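Local atomic coordinates of ABC-type branched-chain amino acid transport systems periplasmic component-like protein (Thermomonospora curvata, PDB entry 4N03), a protein that binds palmitic acid and probably serves as the fatty-acid-binding component of an ABC transporter, as a member of the leucine-binding protein family. Residues Ser129-Ala134 with Gln142-Thr147; Tyr148-Ile153 with Tyr398-Gly403; Gly37-Leu42 with Pro104-Ser109. All coordinates share one frame; numbering follows the deposited sequence.

Interaction 1 (Ser129-Ala134 with Gln142-Thr147); sequences SAWTTA and QVTGTT. With PLM (palmitic acid), chain B.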
loop_
_atom_site.group_PDB
_atom_site.type_symbol
_atom_site.label_atom_id
_atom_site.label_comp_id
_atom_site.label_asym_id
_atom_site.label_seq_id
_atom_site.Cartn_x
_atom_site.Cartn_y
_atom_site.Cartn_z
ATOM N N SER A 129 -0.150 5.301 0.718
ATOM C CA SER A 129 -0.472 3.838 0.856
ATOM C C SER A 129 -1.634 3.581 -0.110
ATOM O O SER A 129 -2.822 3.644 0.184
ATOM C CB SER A 129 -0.795 3.452 2.286
ATOM O OG SER A 129 0.298 3.678 3.132
ATOM N N ALA A 130 -1.240 3.442 -1.372
ATOM C CA ALA A 130 -2.067 3.445 -2.534
ATOM C C ALA A 130 -1.167 3.118 -3.725
ATOM O O ALA A 130 -0.073 3.653 -3.814
ATOM C CB ALA A 130 -2.696 4.781 -2.733
ATOM N N TRP A 131 -1.594 2.226 -4.568
ATOM C CA TRP A 131 -0.725 1.690 -5.591
ATOM C C TRP A 131 -1.309 1.711 -7.009
ATOM O O TRP A 131 -0.909 0.961 -7.863
ATOM C CB TRP A 131 -0.197 0.310 -5.154
ATOM C CG TRP A 131 0.635 0.422 -3.922
ATOM C CD1 TRP A 131 1.903 0.829 -3.915
ATOM C CD2 TRP A 131 0.238 0.304 -2.530
ATOM N NE1 TRP A 131 2.387 0.940 -2.635
ATOM C CE2 TRP A 131 1.350 0.655 -1.759
ATOM C CE3 TRP A 131 -0.947 -0.021 -1.877
ATOM C CZ2 TRP A 131 1.328 0.640 -0.360
ATOM C CZ3 TRP A 131 -0.960 -0.046 -0.509
ATOM C CH2 TRP A 131 0.163 0.277 0.236
ATOM N N THR A 132 -2.258 2.608 -7.234
ATOM C CA THR A 132 -2.743 2.808 -8.563
ATOM C C THR A 132 -1.682 3.441 -9.464
ATOM O O THR A 132 -0.928 4.324 -9.085
ATOM C CB THR A 132 -4.003 3.680 -8.532
ATOM O OG1 THR A 132 -4.529 3.783 -9.859
ATOM C CG2 THR A 132 -3.774 5.085 -8.024
ATOM N N THR A 133 -1.735 3.075 -10.756
ATOM C CA THR A 133 -0.938 3.731 -11.778
ATOM C C THR A 133 -1.385 5.174 -11.983
ATOM O O THR A 133 -0.612 5.973 -12.524
ATOM C CB THR A 133 -1.043 2.976 -13.101
ATOM O OG1 THR A 133 -2.423 2.803 -13.445
ATOM C CG2 THR A 133 -0.405 1.624 -12.973
ATOM N N ALA A 134 -2.574 5.535 -11.502
ATOM C CA ALA A 134 -3.012 6.895 -11.617
ATOM C C ALA A 134 -2.157 7.868 -10.834
ATOM O O ALA A 134 -2.256 9.062 -11.024
ATOM C CB ALA A 134 -4.478 7.007 -11.257
ATOM N N GLN A 142 5.634 9.595 -4.489
ATOM C CA GLN A 142 6.327 8.316 -4.601
ATOM C C GLN A 142 5.383 7.176 -4.413
ATOM O O GLN A 142 4.969 6.889 -3.277
ATOM C CB GLN A 142 7.432 8.212 -3.556
ATOM C CG GLN A 142 8.165 6.875 -3.615
ATOM C CD GLN A 142 8.871 6.752 -4.970
ATOM O OE1 GLN A 142 9.714 7.580 -5.294
ATOM N NE2 GLN A 142 8.553 5.727 -5.727
ATOM N N VAL A 143 5.072 6.479 -5.497
ATOM C CA VAL A 143 4.332 5.235 -5.392
ATOM C C VAL A 143 5.336 4.171 -5.029
ATOM O O VAL A 143 6.307 3.947 -5.717
ATOM C CB VAL A 143 3.623 4.887 -6.706
ATOM C CG1 VAL A 143 2.857 3.584 -6.505
ATOM C CG2 VAL A 143 2.682 6.013 -7.140
ATOM N N THR A 144 5.159 3.579 -3.848
ATOM C CA THR A 144 6.116 2.573 -3.387
ATOM C C THR A 144 5.822 1.216 -4.012
ATOM O O THR A 144 4.748 1.026 -4.576
ATOM C CB THR A 144 6.071 2.465 -1.867
ATOM O OG1 THR A 144 4.747 2.131 -1.475
ATOM C CG2 THR A 144 6.497 3.785 -1.198
ATOM N N GLY A 145 6.744 0.292 -3.963
ATOM C CA GLY A 145 6.475 -1.065 -4.382
ATOM C C GLY A 145 6.058 -1.150 -5.847
ATOM O O GLY A 145 6.559 -0.395 -6.702
ATOM N N THR A 146 5.205 -2.122 -6.109
ATOM C CA THR A 146 4.568 -2.339 -7.400
ATOM C C THR A 146 3.274 -1.541 -7.485
ATOM O O THR A 146 2.718 -1.084 -6.463
ATOM C CB THR A 146 4.190 -3.825 -7.519
ATOM O OG1 THR A 146 3.423 -4.112 -6.341
ATOM C CG2 THR A 146 5.383 -4.738 -7.587
ATOM N N THR A 147 2.755 -1.391 -8.695
ATOM C CA THR A 147 1.395 -0.954 -8.901
ATOM C C THR A 147 0.443 -2.131 -8.966
ATOM O O THR A 147 0.841 -3.273 -9.182
ATOM C CB THR A 147 1.316 -0.070 -10.149
ATOM O OG1 THR A 147 1.958 -0.696 -11.256
ATOM C CG2 THR A 147 1.952 1.255 -9.870
HETATM C C1 PLM B . -6.488 1.959 -2.343
HETATM O O1 PLM B . -5.482 1.985 -3.100
HETATM O O2 PLM B . -7.387 2.828 -2.326
HETATM C C2 PLM B . -6.537 0.905 -1.261
HETATM C C3 PLM B . -5.640 1.424 -0.054
HETATM C C4 PLM B . -5.417 0.377 1.013
HETATM C C5 PLM B . -4.630 0.890 2.169
HETATM C C6 PLM B . -4.239 -0.099 3.288
HETATM C C7 PLM B . -2.871 -0.706 3.004
HETATM C C8 PLM B . -2.449 -1.827 3.913
HETATM C C9 PLM B . -0.984 -2.216 3.832
HETATM C CA PLM B . -0.652 -3.318 2.798
HETATM C CB PLM B . 0.919 -3.370 2.631
HETATM C CC PLM B . 1.333 -3.261 1.134
HETATM C CD PLM B . 2.750 -2.776 0.909
HETATM C CE PLM B . 3.202 -2.614 -0.537
HETATM C CF PLM B . 4.326 -1.571 -0.639
HETATM C CG PLM B . 5.721 -2.115 -0.386
HETATM O O HOH W 1 2.559 4.249 -2.849
#
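Trp131 reaches Thr144 because CG of the tryptophan lies anti to its own carbonyl carbon (chi1 -63°), on the Thr144 side, while on Thr144 the hydroxyl OG1 sits between the backbone N and the carbonyl carbon (chi1 58°). The turn of the indole about CB-CG then sets its N-H against the hydroxyl: Trp131 NE1 donates to Thr144 OG1 at 2.9 Å, with an N-H...O angle of 158° and the oxygen close to the ring plane. Threonine suits this place because it offers a compact acceptor at the rim of the indole.

The bond helps fix the rotation of a ring whose two faces are used differently. The backbone around Ser129 C lies against one face. In the tail of the palmitic acid, PLM CE lies 3.6 Å above the opposite face of the Trp131 ring, toward the rim. Val143 adds an apolar neighbour, its CG1 coming obliquely to Trp131 CD1 at 3.9 Å. Further along, Trp131 O receives a CA-H...O contact from Thr147 CA at 3.2 Å, and the methyl CG2 of Thr133 packs on Thr147 CB at 3.7 Å. A water bridges the two segments as well, donating to Ala130 O and accepting from Thr144 N, each at 2.9 Å. Thr132 OG1 accepts from Ala134 N in an ST turn and also bonds to Asp179 O.

An alanine in place of Trp131 would probably leave Thr144 OG1 without its indole donor and open a gap beside the tail of the fatty acid. Both segments belong to the connection between strand 126-129 and helix 148-161, and here they form part of the ligand pocket. The chemistry is that of an apolar wall: the one N-H of the large ring is spent on a protein hydroxyl, and carbon is turned to the acyl chain.

Interaction 2 (Tyr148-Ile153 with Tyr398-Gly403); sequences YDVDMI and YQVPVG. With PLM (palmitic acid), chain B.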
loop_
_atom_site.group_PDB
_atom_site.type_symbol
_atom_site.label_atom_id
_atom_site.label_comp_id
_atom_site.label_asym_id
_atom_site.label_seq_id
_atom_site.Cartn_x
_atom_site.Cartn_y
_atom_site.Cartn_z
ATOM N N TYR A 148 -0.845 -1.844 -8.800
ATOM C CA TYR A 148 -1.830 -2.897 -8.645
ATOM C C TYR A 148 -1.932 -3.838 -9.813
ATOM O O TYR A 148 -2.197 -5.017 -9.703
ATOM C CB TYR A 148 -3.197 -2.311 -8.396
ATOM C CG TYR A 148 -3.389 -1.695 -7.048
ATOM C CD1 TYR A 148 -3.080 -2.377 -5.851
ATOM C CD2 TYR A 148 -3.856 -0.418 -6.928
ATOM C CE1 TYR A 148 -3.288 -1.791 -4.614
ATOM C CE2 TYR A 148 -4.074 0.154 -5.685
ATOM C CZ TYR A 148 -3.791 -0.544 -4.516
ATOM O OH TYR A 148 -3.981 -0.027 -3.248
ATOM N N ASP A 149 -1.829 -3.272 -11.031
ATOM C CA ASP A 149 -1.843 -4.029 -12.274
ATOM C C ASP A 149 -0.721 -5.047 -12.334
ATOM O O ASP A 149 -0.951 -6.201 -12.618
ATOM C CB ASP A 149 -1.907 -3.142 -13.509
ATOM C CG ASP A 149 -0.913 -2.007 -13.583
ATOM O OD1 ASP A 149 -0.065 -1.849 -12.672
ATOM O OD2 ASP A 149 -1.025 -1.245 -14.581
ATOM N N VAL A 150 0.501 -4.592 -12.047
ATOM C CA VAL A 150 1.634 -5.488 -12.012
ATOM C C VAL A 150 1.443 -6.589 -10.989
ATOM O O VAL A 150 1.762 -7.746 -11.275
ATOM C CB VAL A 150 2.914 -4.673 -11.695
ATOM C CG1 VAL A 150 4.106 -5.543 -11.269
ATOM C CG2 VAL A 150 3.261 -3.803 -12.900
ATOM N N ASP A 151 0.880 -6.303 -9.806
ATOM C CA ASP A 151 0.609 -7.365 -8.844
ATOM C C ASP A 151 -0.358 -8.413 -9.401
ATOM O O ASP A 151 -0.148 -9.591 -9.188
ATOM C CB ASP A 151 0.039 -6.830 -7.537
ATOM C CG ASP A 151 1.073 -6.195 -6.639
ATOM O OD1 ASP A 151 2.268 -6.456 -6.776
ATOM O OD2 ASP A 151 0.590 -5.449 -5.743
HETATM N N MSE A 152 -1.444 -8.003 -10.080
HETATM C CA MSE A 152 -2.340 -8.982 -10.664
HETATM C C MSE A 152 -1.712 -9.728 -11.823
HETATM O O MSE A 152 -2.006 -10.890 -11.998
HETATM C CB MSE A 152 -3.651 -8.323 -11.119
HETATM C CG MSE A 152 -4.533 -7.852 -9.963
HETATM SE SE MSE A 152 -5.209 -9.330 -8.908
HETATM C CE MSE A 152 -4.045 -9.287 -7.473
ATOM N N ILE A 153 -0.859 -9.086 -12.604
ATOM C CA ILE A 153 -0.198 -9.826 -13.687
ATOM C C ILE A 153 0.679 -10.935 -13.118
ATOM O O ILE A 153 0.613 -12.097 -13.515
ATOM C CB ILE A 153 0.604 -8.857 -14.567
ATOM C CG1 ILE A 153 -0.359 -7.925 -15.335
ATOM C CG2 ILE A 153 1.439 -9.637 -15.559
ATOM C CD1 ILE A 153 0.339 -6.712 -15.903
ATOM N N TYR A 398 5.064 -5.755 -19.727
ATOM C CA TYR A 398 3.830 -5.008 -19.687
ATOM C C TYR A 398 4.124 -3.529 -19.672
ATOM O O TYR A 398 5.057 -3.047 -19.043
ATOM C CB TYR A 398 3.125 -5.370 -18.373
ATOM C CG TYR A 398 1.897 -4.536 -18.038
ATOM C CD1 TYR A 398 0.722 -4.566 -18.789
ATOM C CD2 TYR A 398 1.907 -3.707 -16.938
ATOM C CE1 TYR A 398 -0.367 -3.836 -18.438
ATOM C CE2 TYR A 398 0.824 -2.992 -16.570
ATOM C CZ TYR A 398 -0.335 -3.038 -17.303
ATOM O OH TYR A 398 -1.431 -2.324 -16.987
ATOM N N GLN A 399 3.288 -2.786 -20.424
ATOM C CA GLN A 399 3.327 -1.331 -20.476
ATOM C C GLN A 399 2.484 -0.720 -19.404
ATOM O O GLN A 399 1.270 -0.853 -19.405
ATOM C CB GLN A 399 2.838 -0.847 -21.847
ATOM C CG GLN A 399 3.557 -1.414 -23.016
ATOM C CD GLN A 399 5.015 -1.091 -22.945
ATOM O OE1 GLN A 399 5.392 0.059 -23.245
ATOM N NE2 GLN A 399 5.855 -2.051 -22.587
ATOM N N VAL A 400 3.135 -0.070 -18.431
ATOM C CA VAL A 400 2.431 0.431 -17.278
ATOM C C VAL A 400 1.946 1.845 -17.625
ATOM O O VAL A 400 2.746 2.700 -17.997
ATOM C CB VAL A 400 3.343 0.457 -16.029
ATOM C CG1 VAL A 400 2.573 0.980 -14.850
ATOM C CG2 VAL A 400 3.875 -0.941 -15.744
ATOM N N PRO A 401 0.645 2.122 -17.487
ATOM C CA PRO A 401 0.177 3.476 -17.776
ATOM C C PRO A 401 0.655 4.472 -16.749
ATOM O O PRO A 401 0.902 4.101 -15.563
ATOM C CB PRO A 401 -1.356 3.336 -17.752
ATOM C CG PRO A 401 -1.579 2.184 -16.840
ATOM C CD PRO A 401 -0.450 1.236 -17.113
ATOM N N VAL A 402 0.809 5.727 -17.113
ATOM C CA VAL A 402 1.376 6.739 -16.297
ATOM C C VAL A 402 0.378 7.826 -16.021
ATOM O O VAL A 402 0.049 8.609 -16.890
ATOM C CB VAL A 402 2.638 7.323 -16.957
ATOM C CG1 VAL A 402 3.223 8.399 -16.051
ATOM C CG2 VAL A 402 3.661 6.226 -17.196
ATOM N N GLY A 403 -0.156 7.852 -14.791
ATOM C CA GLY A 403 -1.099 8.881 -14.372
ATOM C C GLY A 403 -2.566 8.623 -14.683
ATOM O O GLY A 403 -3.404 9.458 -14.390
HETATM C C1 PLM B . -6.488 1.959 -2.343
HETATM O O1 PLM B . -5.482 1.985 -3.100
HETATM O O2 PLM B . -7.387 2.828 -2.326
HETATM C C2 PLM B . -6.537 0.905 -1.261
HETATM C C3 PLM B . -5.640 1.424 -0.054
HETATM C C4 PLM B . -5.417 0.377 1.013
HETATM C C5 PLM B . -4.630 0.890 2.169
HETATM C C6 PLM B . -4.239 -0.099 3.288
HETATM C C7 PLM B . -2.871 -0.706 3.004
HETATM C C8 PLM B . -2.449 -1.827 3.913
HETATM C C9 PLM B . -0.984 -2.216 3.832
HETATM C CA PLM B . -0.652 -3.318 2.798
HETATM C CB PLM B . 0.919 -3.370 2.631
HETATM C CC PLM B . 1.333 -3.261 1.134
HETATM C CD PLM B . 2.750 -2.776 0.909
HETATM C CE PLM B . 3.202 -2.614 -0.537
HETATM C CF PLM B . 4.326 -1.571 -0.639
HETATM C CG PLM B . 5.721 -2.115 -0.386
#
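Asp149 and Tyr398 tie the first turn of helix 148-161 to the C-terminal loop. Followed outward, the tyrosine has CG anti to its backbone N (chi1 171°), which carries CG toward the helix. Its CB lies 4.0 Å from Ile153 CD1. The same methyl then rests over the centre of the ring face, 3.5 Å from the centroid and 13° off the normal, a CH-pi contact that engages CG, CD1 and CD2. Obliquely to the ring, Val150 CG2 stands 4.3 Å from Tyr398 CD2. Nearer the tip, CE2 passes 3.2 Å from Asp149 OD2, and Tyr398 OH donates to that oxygen at 2.7 Å. The carboxylate is turned almost perpendicular to the ring, 87° between planes, and OD2 is met from above the carboxylate plane.

The aspartate suits its place because its two oxygens divide the work. OD2 takes the phenol, while OD1 accepts from Val150 N and from Thr147 OG1, which holds the carboxylate to the start of the helix. Val150 CG2 also meets Val400 CG2 at 4.1 Å, a small branched pair beside the polar link. On the neighbouring residue, Tyr148 OH donates to palmitic acid O1 at 2.5 Å.

Around the contact, Tyr190 of helix 179-195 meets the Tyr398 ring, Ile153 also touches helix 393-397, and Asp151 packs against strand 275-279.

Interaction 3 (Gly37-Leu42 with Pro104-Ser109); sequences GIATDL and PHFLGS. With PLM (palmitic acid), chain B.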
loop_
_atom_site.group_PDB
_atom_site.type_symbol
_atom_site.label_atom_id
_atom_site.label_comp_id
_atom_site.label_asym_id
_atom_site.label_seq_id
_atom_site.Cartn_x
_atom_site.Cartn_y
_atom_site.Cartn_z
ATOM N N GLY A 37 2.559 15.776 7.620
ATOM C CA GLY A 37 1.154 15.439 7.631
ATOM C C GLY A 37 0.887 13.989 7.316
ATOM O O GLY A 37 1.543 13.401 6.451
ATOM N N ILE A 38 -0.139 13.442 7.952
ATOM C CA ILE A 38 -0.614 12.107 7.749
ATOM C C ILE A 38 -2.108 12.200 7.489
ATOM O O ILE A 38 -2.852 12.741 8.319
ATOM C CB ILE A 38 -0.303 11.180 8.901
ATOM C CG1 ILE A 38 1.211 10.930 8.942
ATOM C CG2 ILE A 38 -1.086 9.862 8.755
ATOM C CD1 ILE A 38 1.670 10.072 10.091
ATOM N N ALA A 39 -2.567 11.684 6.344
ATOM C CA ALA A 39 -4.005 11.631 5.979
ATOM C C ALA A 39 -4.350 10.176 5.763
ATOM O O ALA A 39 -3.943 9.603 4.756
ATOM C CB ALA A 39 -4.283 12.478 4.755
ATOM N N THR A 40 -5.092 9.568 6.680
ATOM C CA THR A 40 -5.263 8.150 6.699
ATOM C C THR A 40 -6.737 7.788 6.900
ATOM O O THR A 40 -7.569 8.646 6.976
ATOM C CB THR A 40 -4.326 7.529 7.784
ATOM O OG1 THR A 40 -4.258 6.115 7.632
ATOM C CG2 THR A 40 -4.784 7.864 9.212
ATOM N N ASP A 41 -7.003 6.480 6.954
ATOM C CA ASP A 41 -8.313 5.981 7.327
ATOM C C ASP A 41 -8.196 5.296 8.689
ATOM O O ASP A 41 -7.586 4.247 8.799
ATOM C CB ASP A 41 -8.872 4.982 6.315
ATOM C CG ASP A 41 -10.231 4.490 6.681
ATOM O OD1 ASP A 41 -10.872 5.143 7.529
ATOM O OD2 ASP A 41 -10.667 3.457 6.131
ATOM N N LEU A 42 -8.841 5.891 9.688
ATOM C CA LEU A 42 -8.926 5.326 11.031
ATOM C C LEU A 42 -10.295 4.784 11.357
ATOM O O LEU A 42 -10.473 4.245 12.460
ATOM C CB LEU A 42 -8.498 6.352 12.090
ATOM C CG LEU A 42 -7.097 6.874 11.927
ATOM C CD1 LEU A 42 -6.806 7.908 13.004
ATOM C CD2 LEU A 42 -6.065 5.761 11.927
ATOM N N PRO A 104 4.034 12.096 4.452
ATOM C CA PRO A 104 4.617 10.768 4.308
ATOM C C PRO A 104 3.706 9.584 4.447
ATOM O O PRO A 104 4.132 8.462 4.302
ATOM C CB PRO A 104 5.670 10.735 5.398
ATOM C CG PRO A 104 5.106 11.609 6.476
ATOM C CD PRO A 104 4.536 12.755 5.681
ATOM N N HIS A 105 2.427 9.840 4.724
ATOM C CA HIS A 105 1.406 8.800 4.622
ATOM C C HIS A 105 0.113 9.437 4.200
ATOM O O HIS A 105 -0.442 10.266 4.901
ATOM C CB HIS A 105 1.226 8.040 5.952
ATOM C CG HIS A 105 0.068 7.092 5.936
ATOM N ND1 HIS A 105 -0.140 6.183 4.928
ATOM C CD2 HIS A 105 -0.956 6.922 6.802
ATOM C CE1 HIS A 105 -1.260 5.527 5.166
ATOM N NE2 HIS A 105 -1.770 5.937 6.305
ATOM N N PHE A 106 -0.382 9.052 3.015
ATOM C CA PHE A 106 -1.682 9.478 2.511
ATOM C C PHE A 106 -2.359 8.188 2.016
ATOM O O PHE A 106 -1.968 7.624 0.975
ATOM C CB PHE A 106 -1.490 10.463 1.379
ATOM C CG PHE A 106 -2.663 11.390 1.184
ATOM C CD1 PHE A 106 -3.978 10.941 1.268
ATOM C CD2 PHE A 106 -2.453 12.697 0.867
ATOM C CE1 PHE A 106 -5.032 11.821 1.091
ATOM C CE2 PHE A 106 -3.502 13.581 0.713
ATOM C CZ PHE A 106 -4.805 13.142 0.810
ATOM N N LEU A 107 -3.325 7.686 2.775
ATOM C CA LEU A 107 -3.939 6.400 2.456
ATOM C C LEU A 107 -4.971 6.566 1.337
ATOM O O LEU A 107 -5.824 7.427 1.412
ATOM C CB LEU A 107 -4.640 5.834 3.688
ATOM C CG LEU A 107 -5.114 4.387 3.547
ATOM C CD1 LEU A 107 -4.950 3.671 4.882
ATOM C CD2 LEU A 107 -6.550 4.291 3.067
ATOM N N GLY A 108 -4.935 5.668 0.374
ATOM C CA GLY A 108 -6.040 5.496 -0.541
ATOM C C GLY A 108 -5.873 6.103 -1.925
ATOM O O GLY A 108 -5.523 7.267 -2.050
ATOM N N SER A 109 -6.159 5.314 -2.974
ATOM C CA SER A 109 -5.951 5.775 -4.337
ATOM C C SER A 109 -6.881 6.926 -4.724
ATOM O O SER A 109 -6.384 7.965 -5.202
ATOM C CB SER A 109 -5.989 4.625 -5.352
ATOM O OG SER A 109 -4.938 3.715 -5.113
HETATM C C1 PLM B . -6.488 1.959 -2.343
HETATM O O1 PLM B . -5.482 1.985 -3.100
HETATM O O2 PLM B . -7.387 2.828 -2.326
HETATM C C2 PLM B . -6.537 0.905 -1.261
HETATM C C3 PLM B . -5.640 1.424 -0.054
HETATM C C4 PLM B . -5.417 0.377 1.013
HETATM C C5 PLM B . -4.630 0.890 2.169
HETATM C C6 PLM B . -4.239 -0.099 3.288
HETATM C C7 PLM B . -2.871 -0.706 3.004
HETATM C C8 PLM B . -2.449 -1.827 3.913
HETATM C C9 PLM B . -0.984 -2.216 3.832
HETATM C CA PLM B . -0.652 -3.318 2.798
HETATM C CB PLM B . 0.919 -3.370 2.631
HETATM C CC PLM B . 1.333 -3.261 1.134
HETATM C CD PLM B . 2.750 -2.776 0.909
HETATM C CE PLM B . 3.202 -2.614 -0.537
HETATM C CF PLM B . 4.326 -1.571 -0.639
HETATM C CG PLM B . 5.721 -2.115 -0.386
#
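Ala39 and Phe106 pair in parallel register where strands 37-40 and 105-107 run side by side, their axes 4.7 Å apart and 16° from aligned. Both backbone polar atoms of Ala39 bond to the other strand, to the residues before and after Phe106: its N donates to His105 O at 2.9 Å, and its O accepts from Leu107 N at 2.8 Å. Alanine suits the position because its small methyl lies over the centre of the Phe106 ring, CB 3.8 Å from the centroid, a CH-pi contact.

On the face with Ile38, His105 has CG anti to its backbone N (chi1 172°), which puts that atom 4.1 Å from Ile38 CG2. Its NE2 and Thr40 OG1 share a hydrogen bond of 2.8 Å, in which either atom could be the donor. Ile38 CG2 touches the edge of the imidazole at His105 CD2, 3.5 Å away. Beyond the strand end, Ser109 OG and N both bond to the palmitic acid carboxylate, while Leu107 CG packs on its carbon C5 at 3.8 Å.

These are neighbouring strands of the four-stranded parallel sheet, 33-40 lying between 74-81 and 103-107. Helix 47-66 packs on His105 and Thr40, and helix 109-122 on Phe106.

Palmitic acid is the common element of the three contacts. Its carboxylate is held jointly by Ser109 of interaction 3 and Tyr148 of interaction 2, with Tyr84 OH as a further partner, while interaction 1 lines the acyl chain. Interactions 1 and 2 have centres about 10 Å apart and meet directly: Trp131 O lies 3.0 Å from Tyr148 N, and Thr146 OG1 lies 2.6 Å from Asp151 OD1, both probable hydrogen bonds. Interactions 1 and 3, about 13 Å apart between centres, join through Ser129, whose O is 2.9 Å from Gly108 N. Interactions 2 and 3, about 22 Å apart, approach at the carboxylate, where Tyr148 CE2 packs near Ser109 OG.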